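Local structure of amidase, hydantoinase/carbamoylase family (Paraburkholderia phymatum, 6C0D) at residues V336-L342 and A373-C379; L262-V268 and R301-M305; R202-S206 and W358-P362. The protein probably hydrolyses N-carbamoyl-L-amino acids, as a zinc-dependent, homodimeric amidase of the peptidase M20 family. The contacts are given in a common frame with arbitrary orientation. Where two conformers were deposited one is given. Numbering follows the deposited sequence.

Contact 1: V336-L342 and A373-C379; sequences VTMDAAL and AQHIPAC. With EDO (1,2-ethanediol), chain I.
D339 works twice at this junction. Its backbone N donates to A378 O across the segments (2.8 Å, 162°). Its carboxylate, with chi1 at t, caps the helix that starts at A340: D339 OD2 accepts from L342 N at 3.0 Å. D339 is thus the N-cap residue. V336 and T337 are extended, and M338 and D339 remain so. A helix begins at A340, and its first turn brings L342 back toward P377 and C379. In the other segment, A373 and Q374 have helix-like backbone angles, and I376 to C379 are extended. The nearest CA pairs are M338 with C379 at 5.0 Å and D339 with P377 at 5.3 Å. In the mixed sheet of the M20 catalytic domain, strands 336-337 and 378-384 both pair antiparallel with strand 210-227, and the contact joins the exit of the first to the start of the second. V336 (t) sets CG1 3.7 Å from A373 CB. M338 (m, m) reaches A373 CB with CE at 3.9 Å and places SD 3.8 Å from C379 CA. L342 (m, t) lays CD1 3.7 Å from P377 CB and CB 3.7 Å from C379 CB. Ethanediol O1 donates to A373 O at 2.8 Å.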
loop_
_atom_site.group_PDB
_atom_site.type_symbol
_atom_site.label_atom_id
_atom_site.label_comp_id
_atom_site.label_asym_id
_atom_site.label_seq_id
_atom_site.Cartn_x
_atom_site.Cartn_y
_atom_site.Cartn_z
ATOM N N VAL A 336 -27.624 -13.932 -10.165
ATOM C CA VAL A 336 -28.639 -14.942 -9.856
ATOM C C VAL A 336 -29.960 -14.202 -9.698
ATOM O O VAL A 336 -30.115 -13.399 -8.771
ATOM C CB VAL A 336 -28.300 -15.758 -8.598
ATOM C CG1 VAL A 336 -29.480 -16.682 -8.236
ATOM C CG2 VAL A 336 -27.036 -16.612 -8.823
ATOM N N THR A 337 -30.905 -14.452 -10.606
ATOM C CA THR A 337 -32.169 -13.721 -10.537
ATOM C C THR A 337 -33.072 -14.321 -9.471
ATOM O O THR A 337 -33.083 -15.535 -9.250
ATOM C CB THR A 337 -32.894 -13.752 -11.884
ATOM O OG1 THR A 337 -33.257 -15.099 -12.167
ATOM C CG2 THR A 337 -31.984 -13.260 -12.996
ATOM N N MET A 338 -33.848 -13.459 -8.817
ATOM C CA MET A 338 -34.879 -13.947 -7.920
ATOM C C MET A 338 -36.124 -14.287 -8.731
ATOM O O MET A 338 -36.381 -13.692 -9.782
ATOM C CB MET A 338 -35.206 -12.902 -6.848
ATOM C CG MET A 338 -33.981 -12.506 -5.985
ATOM S SD MET A 338 -33.393 -13.806 -4.901
ATOM C CE MET A 338 -32.096 -14.618 -5.912
ATOM N N ASP A 339 -36.887 -15.264 -8.240
ATOM C CA ASP A 339 -38.037 -15.765 -8.998
ATOM C C ASP A 339 -39.016 -14.635 -9.302
ATOM O O ASP A 339 -39.395 -13.882 -8.404
ATOM C CB ASP A 339 -38.749 -16.857 -8.194
ATOM C CG ASP A 339 -39.856 -17.511 -8.985
ATOM O OD1 ASP A 339 -39.554 -18.456 -9.743
ATOM O OD2 ASP A 339 -41.011 -17.049 -8.857
ATOM N N ALA A 340 -39.426 -14.512 -10.577
ATOM C CA ALA A 340 -40.253 -13.358 -10.959
ATOM C C ALA A 340 -41.634 -13.379 -10.294
ATOM O O ALA A 340 -42.148 -12.330 -9.872
ATOM C CB ALA A 340 -40.406 -13.308 -12.476
ATOM N N ALA A 341 -42.276 -14.547 -10.213
ATOM C CA ALA A 341 -43.591 -14.575 -9.568
ATOM C C ALA A 341 -43.484 -14.310 -8.060
ATOM O O ALA A 341 -44.331 -13.607 -7.492
ATOM C CB ALA A 341 -44.301 -15.921 -9.866
ATOM N N LEU A 342 -42.449 -14.839 -7.394
ATOM C CA LEU A 342 -42.265 -14.531 -5.972
ATOM C C LEU A 342 -42.023 -13.042 -5.762
ATOM O O LEU A 342 -42.580 -12.438 -4.838
ATOM C CB LEU A 342 -41.098 -15.339 -5.389
ATOM C CG LEU A 342 -41.286 -16.884 -5.333
ATOM C CD1 LEU A 342 -40.096 -17.504 -4.640
ATOM C CD2 LEU A 342 -42.582 -17.308 -4.618
ATOM N N ALA A 373 -31.557 -20.358 -4.843
ATOM C CA ALA A 373 -32.311 -19.956 -6.032
ATOM C C ALA A 373 -31.992 -20.798 -7.256
ATOM O O ALA A 373 -32.805 -20.852 -8.190
ATOM C CB ALA A 373 -32.046 -18.482 -6.363
ATOM N N GLN A 374 -30.826 -21.437 -7.292
ATOM C CA GLN A 374 -30.472 -22.276 -8.423
ATOM C C GLN A 374 -31.199 -23.621 -8.394
ATOM O O GLN A 374 -31.103 -24.377 -9.364
ATOM C CB GLN A 374 -28.942 -22.437 -8.453
ATOM C CG GLN A 374 -28.217 -21.051 -8.367
ATOM C CD GLN A 374 -26.687 -21.113 -8.308
ATOM O OE1 GLN A 374 -26.068 -22.045 -8.818
ATOM N NE2 GLN A 374 -26.071 -20.091 -7.690
ATOM N N HIS A 375 -31.944 -23.916 -7.323
ATOM C CA HIS A 375 -32.628 -25.198 -7.163
ATOM C C HIS A 375 -34.133 -25.083 -7.019
ATOM O O HIS A 375 -34.857 -25.944 -7.522
ATOM C CB HIS A 375 -32.063 -25.941 -5.949
ATOM C CG HIS A 375 -30.616 -26.283 -6.097
ATOM N ND1 HIS A 375 -30.185 -27.506 -6.561
ATOM C CD2 HIS A 375 -29.502 -25.541 -5.889
ATOM C CE1 HIS A 375 -28.863 -27.511 -6.616
ATOM N NE2 HIS A 375 -28.427 -26.329 -6.217
ATOM N N ILE A 376 -34.620 -24.070 -6.309
ATOM C CA ILE A 376 -36.053 -23.814 -6.192
ATOM C C ILE A 376 -36.283 -22.313 -6.295
ATOM O O ILE A 376 -35.354 -21.513 -6.107
ATOM C CB ILE A 376 -36.636 -24.343 -4.862
ATOM C CG1 ILE A 376 -35.969 -23.647 -3.668
ATOM C CG2 ILE A 376 -36.561 -25.892 -4.780
ATOM C CD1 ILE A 376 -36.696 -23.938 -2.355
ATOM N N PRO A 377 -37.520 -21.906 -6.604
ATOM C CA PRO A 377 -37.850 -20.471 -6.622
ATOM C C PRO A 377 -37.452 -19.784 -5.325
ATOM O O PRO A 377 -37.845 -20.213 -4.244
ATOM C CB PRO A 377 -39.377 -20.475 -6.794
ATOM C CG PRO A 377 -39.644 -21.733 -7.616
ATOM C CD PRO A 377 -38.659 -22.743 -7.066
ATOM N N ALA A 378 -36.696 -18.683 -5.434
ATOM C CA ALA A 378 -36.249 -17.941 -4.258
ATOM C C ALA A 378 -36.526 -16.450 -4.428
ATOM O O ALA A 378 -36.613 -15.939 -5.548
ATOM C CB ALA A 378 -34.745 -18.148 -4.020
ATOM N N CYS A 379 -36.648 -15.746 -3.297
ATOM C CA CYS A 379 -36.803 -14.295 -3.344
ATOM C C CYS A 379 -36.224 -13.691 -2.071
ATOM O O CYS A 379 -35.988 -14.387 -1.076
ATOM C CB CYS A 379 -38.278 -13.899 -3.527
ATOM S SG CYS A 379 -39.307 -14.377 -2.126
HETATM C C1 EDO I . -35.093 -22.883 -9.480
HETATM O O1 EDO I . -34.267 -22.046 -10.288
HETATM C C2 EDO I . -36.490 -22.974 -10.083
HETATM O O2 EDO I . -36.969 -21.653 -10.350
#

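Contact 2: L262-V268 and R301-M305; sequences LADADTV and RLHAM. With EDO (1,2-ethanediol), chain F.
R301 lies on helix 299-317 and reaches across to the loop that leaves helix 244-262. L262 and R301 have the closest CA atoms, 6.8 Å apart. The R301 side chain is t, t, m at chi1 to chi3. Its NE donates to L262 O at 2.9 Å (155°). Its NH2 donates to water 1 at 2.9 Å, and this water also lies 3.3 Å from L262 O. Its NH1 forms a salt bridge with D296. D264 CB covers one face of the guanidinium. D264 OD2 lies 3.6 Å from R301 NH2 but well out of the guanidinium plane, a salt bridge of charges alone.

Many of the loop's polar groups are met within it. D264 to T267 form a type I beta turn, with T267 N bonded to D264 O at 3.2 Å. D264 OD1 accepts from D266 N at 2.9 Å, an Asx turn, and weakly from T267 N at 3.3 Å. T267 OG1 accepts from D264 N at 3.0 Å and is also hydrogen-bonded to D296. D266 O accepts from ethanediol O2 at 2.9 Å. D266 OD1 forms a salt bridge with R202.

L262 CD1 is 3.9 Å from M305 CG, and T267 CG2 is 3.6 Å from M305 CE. This ties the loop after helix 244-262 to helix 299-317, consistent with the inserted alpha/beta dimerisation domain of M20 enzymes.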
loop_
_atom_site.group_PDB
_atom_site.type_symbol
_atom_site.label_atom_id
_atom_site.label_comp_id
_atom_site.label_asym_id
_atom_site.label_seq_id
_atom_site.Cartn_x
_atom_site.Cartn_y
_atom_site.Cartn_z
ATOM N N LEU A 262 -19.690 1.362 -20.032
ATOM C CA LEU A 262 -20.535 0.168 -20.013
ATOM C C LEU A 262 -21.591 0.192 -18.917
ATOM O O LEU A 262 -22.605 -0.514 -19.031
ATOM C CB LEU A 262 -19.673 -1.087 -19.827
ATOM C CG LEU A 262 -18.674 -1.409 -20.941
ATOM C CD1 LEU A 262 -17.696 -2.479 -20.476
ATOM C CD2 LEU A 262 -19.430 -1.861 -22.197
ATOM N N ALA A 263 -21.372 0.985 -17.871
ATOM C CA ALA A 263 -22.143 0.930 -16.641
ATOM C C ALA A 263 -23.541 1.524 -16.812
ATOM O O ALA A 263 -23.781 2.379 -17.665
ATOM C CB ALA A 263 -21.419 1.713 -15.537
ATOM N N ASP A 264 -24.471 1.070 -15.960
ATOM C CA ASP A 264 -25.647 1.874 -15.648
ATOM C C ASP A 264 -25.499 2.350 -14.202
ATOM O O ASP A 264 -24.443 2.174 -13.588
ATOM C CB ASP A 264 -26.958 1.109 -15.927
ATOM C CG ASP A 264 -27.220 -0.039 -14.971
ATOM O OD1 ASP A 264 -26.517 -0.213 -13.948
ATOM O OD2 ASP A 264 -28.175 -0.795 -15.246
ATOM N N ALA A 265 -26.560 2.934 -13.639
ATOM C CA ALA A 265 -26.419 3.544 -12.316
ATOM C C ALA A 265 -26.146 2.523 -11.221
ATOM O O ALA A 265 -25.656 2.903 -10.146
ATOM C CB ALA A 265 -27.674 4.355 -11.962
ATOM N N ASP A 266 -26.432 1.240 -11.467
ATOM C CA ASP A 266 -26.255 0.215 -10.447
ATOM C C ASP A 266 -24.906 -0.495 -10.523
ATOM O O ASP A 266 -24.507 -1.131 -9.544
ATOM C CB ASP A 266 -27.370 -0.845 -10.536
ATOM C CG ASP A 266 -28.748 -0.300 -10.152
ATOM O OD1 ASP A 266 -28.827 0.784 -9.537
ATOM O OD2 ASP A 266 -29.755 -0.979 -10.455
ATOM N N THR A 267 -24.208 -0.424 -11.651
ATOM C CA THR A 267 -22.907 -1.086 -11.773
ATOM C C THR A 267 -21.950 -0.555 -10.708
ATOM O O THR A 267 -21.936 0.644 -10.437
ATOM C CB THR A 267 -22.336 -0.817 -13.165
ATOM O OG1 THR A 267 -23.344 -1.100 -14.152
ATOM C CG2 THR A 267 -21.082 -1.674 -13.444
ATOM N N VAL A 268 -21.140 -1.444 -10.098
ATOM C CA VAL A 268 -20.116 -0.993 -9.149
ATOM C C VAL A 268 -18.751 -1.561 -9.510
ATOM O O VAL A 268 -18.629 -2.674 -10.034
ATOM C CB VAL A 268 -20.447 -1.337 -7.675
ATOM C CG1 VAL A 268 -21.679 -0.528 -7.200
ATOM C CG2 VAL A 268 -20.626 -2.852 -7.444
ATOM N N ARG A 301 -23.360 -7.416 -19.285
ATOM C CA ARG A 301 -22.511 -6.289 -18.889
ATOM C C ARG A 301 -21.309 -6.768 -18.097
ATOM O O ARG A 301 -20.183 -6.289 -18.303
ATOM C CB ARG A 301 -23.302 -5.280 -18.062
ATOM C CG ARG A 301 -22.435 -4.056 -17.683
ATOM C CD ARG A 301 -23.167 -3.069 -16.769
ATOM N NE ARG A 301 -24.191 -2.341 -17.514
ATOM C CZ ARG A 301 -25.497 -2.571 -17.425
ATOM N NH1 ARG A 301 -25.964 -3.508 -16.604
ATOM N NH2 ARG A 301 -26.338 -1.850 -18.155
ATOM N N LEU A 302 -21.533 -7.706 -17.177
ATOM C CA LEU A 302 -20.436 -8.215 -16.362
ATOM C C LEU A 302 -19.356 -8.829 -17.239
ATOM O O LEU A 302 -18.161 -8.600 -17.015
ATOM C CB LEU A 302 -20.977 -9.233 -15.359
ATOM C CG LEU A 302 -20.098 -9.723 -14.213
ATOM C CD1 LEU A 302 -19.665 -8.564 -13.278
ATOM C CD2 LEU A 302 -20.889 -10.798 -13.440
ATOM N N HIS A 303 -19.761 -9.589 -18.266
ATOM C CA HIS A 303 -18.806 -10.205 -19.181
ATOM C C HIS A 303 -18.147 -9.162 -20.078
ATOM O O HIS A 303 -16.965 -9.286 -20.414
ATOM C CB HIS A 303 -19.503 -11.277 -20.039
ATOM C CG HIS A 303 -20.182 -12.347 -19.241
ATOM N ND1 HIS A 303 -21.091 -13.227 -19.794
ATOM C CD2 HIS A 303 -20.088 -12.678 -17.930
ATOM C CE1 HIS A 303 -21.529 -14.050 -18.857
ATOM N NE2 HIS A 303 -20.938 -13.737 -17.716
ATOM N N ALA A 304 -18.905 -8.142 -20.492
ATOM C CA ALA A 304 -18.314 -7.085 -21.312
ATOM C C ALA A 304 -17.290 -6.287 -20.517
ATOM O O ALA A 304 -16.288 -5.827 -21.084
ATOM C CB ALA A 304 -19.394 -6.141 -21.848
ATOM N N MET A 305 -17.519 -6.116 -19.210
ATOM C CA MET A 305 -16.541 -5.425 -18.373
ATOM C C MET A 305 -15.257 -6.231 -18.268
ATOM O O MET A 305 -14.153 -5.683 -18.386
ATOM C CB MET A 305 -17.142 -5.159 -16.989
ATOM C CG MET A 305 -18.233 -4.084 -17.011
ATOM S SD MET A 305 -19.171 -4.003 -15.469
ATOM C CE MET A 305 -17.968 -3.139 -14.437
HETATM C C1 EDO F . -25.697 -2.667 -5.851
HETATM O O1 EDO F . -24.591 -3.348 -6.501
HETATM C C2 EDO F . -25.489 -1.152 -5.792
HETATM O O2 EDO F . -25.886 -0.533 -7.022
HETATM O O HOH W 1 -25.631 0.498 -19.705
#

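Contact 3: R202-S206 and W358-P362; sequences RLEAS and WMHMP
M359, M361 and L203 bury the most surface here. M359 and M361 are two apart on strand 358-363, so both CA-to-CB bonds point toward helix 202-206. Both side chains take the same rotamer (p, t, m), and their long arms bridge a wide gap. The helix and strand axes approach to 10.0 Å, with an angle of 142° between their directions. The nearest CA pairs are L203 with M359 at 8.1 Å and R202 with M361 at 8.2 Å. L203 leaves its backbone sideways, but with chi1 t and chi2 p its end comes closer to the strand. L203 CD1 lies 4.1 Å from M359 CG and 3.9 Å from M361 SD, so this one methyl touches both methionines.

Strand 358-363 runs parallel to strand 210-227 in the mixed sheet of the M20 catalytic domain. Helix 202-206 covers one face of it. W358 turns its CA-to-CB bond away, and its side chain packs on helix 340-353 on the other face. The sheet is therefore layered between helices, as expected of this alpha/beta fold. L203 also packs on F382 and P384 of strand 378-384.

R202 CG is 4.0 Å from M359 CE and 4.1 Å from M361 CE. Its charged end goes elsewhere, to a salt bridge with D266. S206 OG sits 3.7 Å from M359 SD and donates to R202 O at 3.2 Å, within the helix. The L203 side chain is about 9 Å from that of H196, a zinc ligand.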
loop_
_atom_site.group_PDB
_atom_site.type_symbol
_atom_site.label_atom_id
_atom_site.label_comp_id
_atom_site.label_asym_id
_atom_site.label_seq_id
_atom_site.Cartn_x
_atom_site.Cartn_y
_atom_site.Cartn_z
ATOM N N ARG A 202 -28.547 2.082 -0.785
ATOM C CA ARG A 202 -29.503 2.399 -1.846
ATOM C C ARG A 202 -30.907 2.567 -1.282
ATOM O O ARG A 202 -31.579 3.578 -1.529
ATOM C CB ARG A 202 -29.486 1.325 -2.928
ATOM C CG ARG A 202 -30.635 1.434 -3.936
ATOM C CD ARG A 202 -30.475 2.620 -4.877
ATOM N NE ARG A 202 -29.609 2.311 -6.012
ATOM C CZ ARG A 202 -28.938 3.219 -6.720
ATOM N NH1 ARG A 202 -28.171 2.836 -7.733
ATOM N NH2 ARG A 202 -29.017 4.508 -6.405
ATOM N N LEU A 203 -31.354 1.604 -0.493
ATOM C CA LEU A 203 -32.633 1.741 0.178
ATOM C C LEU A 203 -32.642 2.981 1.068
ATOM O O LEU A 203 -33.558 3.810 0.985
ATOM C CB LEU A 203 -32.909 0.452 0.953
ATOM C CG LEU A 203 -34.340 0.043 1.241
ATOM C CD1 LEU A 203 -35.262 0.148 0.037
ATOM C CD2 LEU A 203 -34.349 -1.329 1.840
ATOM N N GLU A 204 -31.584 3.177 1.868
ATOM C CA GLU A 204 -31.493 4.381 2.700
ATOM C C GLU A 204 -31.412 5.650 1.858
ATOM O O GLU A 204 -32.100 6.637 2.137
ATOM C CB GLU A 204 -30.287 4.312 3.639
ATOM C CG GLU A 204 -30.002 5.660 4.314
ATOM C CD GLU A 204 -28.697 5.693 5.092
ATOM O OE1 GLU A 204 -28.728 5.473 6.322
ATOM O OE2 GLU A 204 -27.642 5.943 4.473
ATOM N N ALA A 205 -30.555 5.659 0.832
ATOM C CA ALA A 205 -30.418 6.865 0.024
ATOM C C ALA A 205 -31.729 7.256 -0.646
ATOM O O ALA A 205 -31.957 8.444 -0.896
ATOM C CB ALA A 205 -29.326 6.689 -1.035
ATOM N N SER A 206 -32.588 6.278 -0.964
ATOM C CA SER A 206 -33.892 6.579 -1.541
ATOM C C SER A 206 -34.936 6.933 -0.490
ATOM O O SER A 206 -36.036 7.353 -0.857
ATOM C CB SER A 206 -34.381 5.393 -2.379
ATOM O OG SER A 206 -33.508 5.158 -3.476
ATOM N N TRP A 358 -41.695 1.609 -1.191
ATOM C CA TRP A 358 -40.967 0.403 -1.570
ATOM C C TRP A 358 -40.388 0.546 -2.974
ATOM O O TRP A 358 -40.835 1.380 -3.773
ATOM C CB TRP A 358 -41.878 -0.843 -1.493
ATOM C CG TRP A 358 -42.922 -0.869 -2.566
ATOM C CD1 TRP A 358 -44.147 -0.252 -2.545
ATOM C CD2 TRP A 358 -42.820 -1.529 -3.839
ATOM N NE1 TRP A 358 -44.814 -0.490 -3.744
ATOM C CE2 TRP A 358 -44.019 -1.271 -4.546
ATOM C CE3 TRP A 358 -41.825 -2.308 -4.449
ATOM C CZ2 TRP A 358 -44.256 -1.773 -5.840
ATOM C CZ3 TRP A 358 -42.058 -2.813 -5.739
ATOM C CH2 TRP A 358 -43.259 -2.531 -6.422
ATOM N N MET A 359 -39.365 -0.266 -3.276
ATOM C CA MET A 359 -38.792 -0.242 -4.625
ATOM C C MET A 359 -38.200 -1.603 -4.971
ATOM O O MET A 359 -37.814 -2.376 -4.094
ATOM C CB MET A 359 -37.689 0.818 -4.780
ATOM C CG MET A 359 -36.498 0.584 -3.822
ATOM S SD MET A 359 -35.289 1.951 -3.725
ATOM C CE MET A 359 -34.399 1.678 -5.235
ATOM N N HIS A 360 -38.117 -1.879 -6.272
ATOM C CA HIS A 360 -37.267 -2.961 -6.759
ATOM C C HIS A 360 -35.808 -2.516 -6.741
ATOM O O HIS A 360 -35.489 -1.344 -6.978
ATOM C CB HIS A 360 -37.627 -3.349 -8.198
ATOM C CG HIS A 360 -38.922 -4.087 -8.334
ATOM N ND1 HIS A 360 -40.102 -3.460 -8.666
ATOM C CD2 HIS A 360 -39.209 -5.408 -8.233
ATOM C CE1 HIS A 360 -41.070 -4.359 -8.737
ATOM N NE2 HIS A 360 -40.555 -5.551 -8.480
ATOM N N MET A 361 -34.912 -3.475 -6.506
ATOM C CA MET A 361 -33.483 -3.153 -6.465
ATOM C C MET A 361 -32.672 -4.438 -6.501
ATOM O O MET A 361 -33.145 -5.475 -6.032
ATOM C CB MET A 361 -33.136 -2.374 -5.183
ATOM C CG MET A 361 -33.571 -3.161 -3.928
ATOM S SD MET A 361 -33.288 -2.205 -2.397
ATOM C CE MET A 361 -31.501 -2.233 -2.316
ATOM N N PRO A 362 -31.455 -4.409 -7.030
ATOM C CA PRO A 362 -30.583 -5.578 -6.915
ATOM C C PRO A 362 -30.016 -5.678 -5.509
ATOM O O PRO A 362 -30.004 -4.702 -4.745
ATOM C CB PRO A 362 -29.474 -5.285 -7.931
ATOM C CG PRO A 362 -29.352 -3.753 -7.853
ATOM C CD PRO A 362 -30.789 -3.280 -7.713
#

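Overall arrangement
Contacts 1 and 3 both belong to the catalytic-domain sheet. Their strands all pair with strand 210-227, and helix 340-353 leads from contact 1 on to strand 358-363 of contact 3. They do not touch each other. Contact 2 lies farther from the chain centre, in the inserted domain. All three are partly buried. Contact 1 mixes apolar packing with one backbone hydrogen bond, contact 3 is mainly apolar, built on two methionines, a leucine and the aliphatic part of an arginine, and contact 2 centres on an arginine with charged and polar partners. Contacts 2 and 3 meet directly: D266 OD1 forms a salt bridge with R202 NH1 at 2.8 Å, linking the two domains.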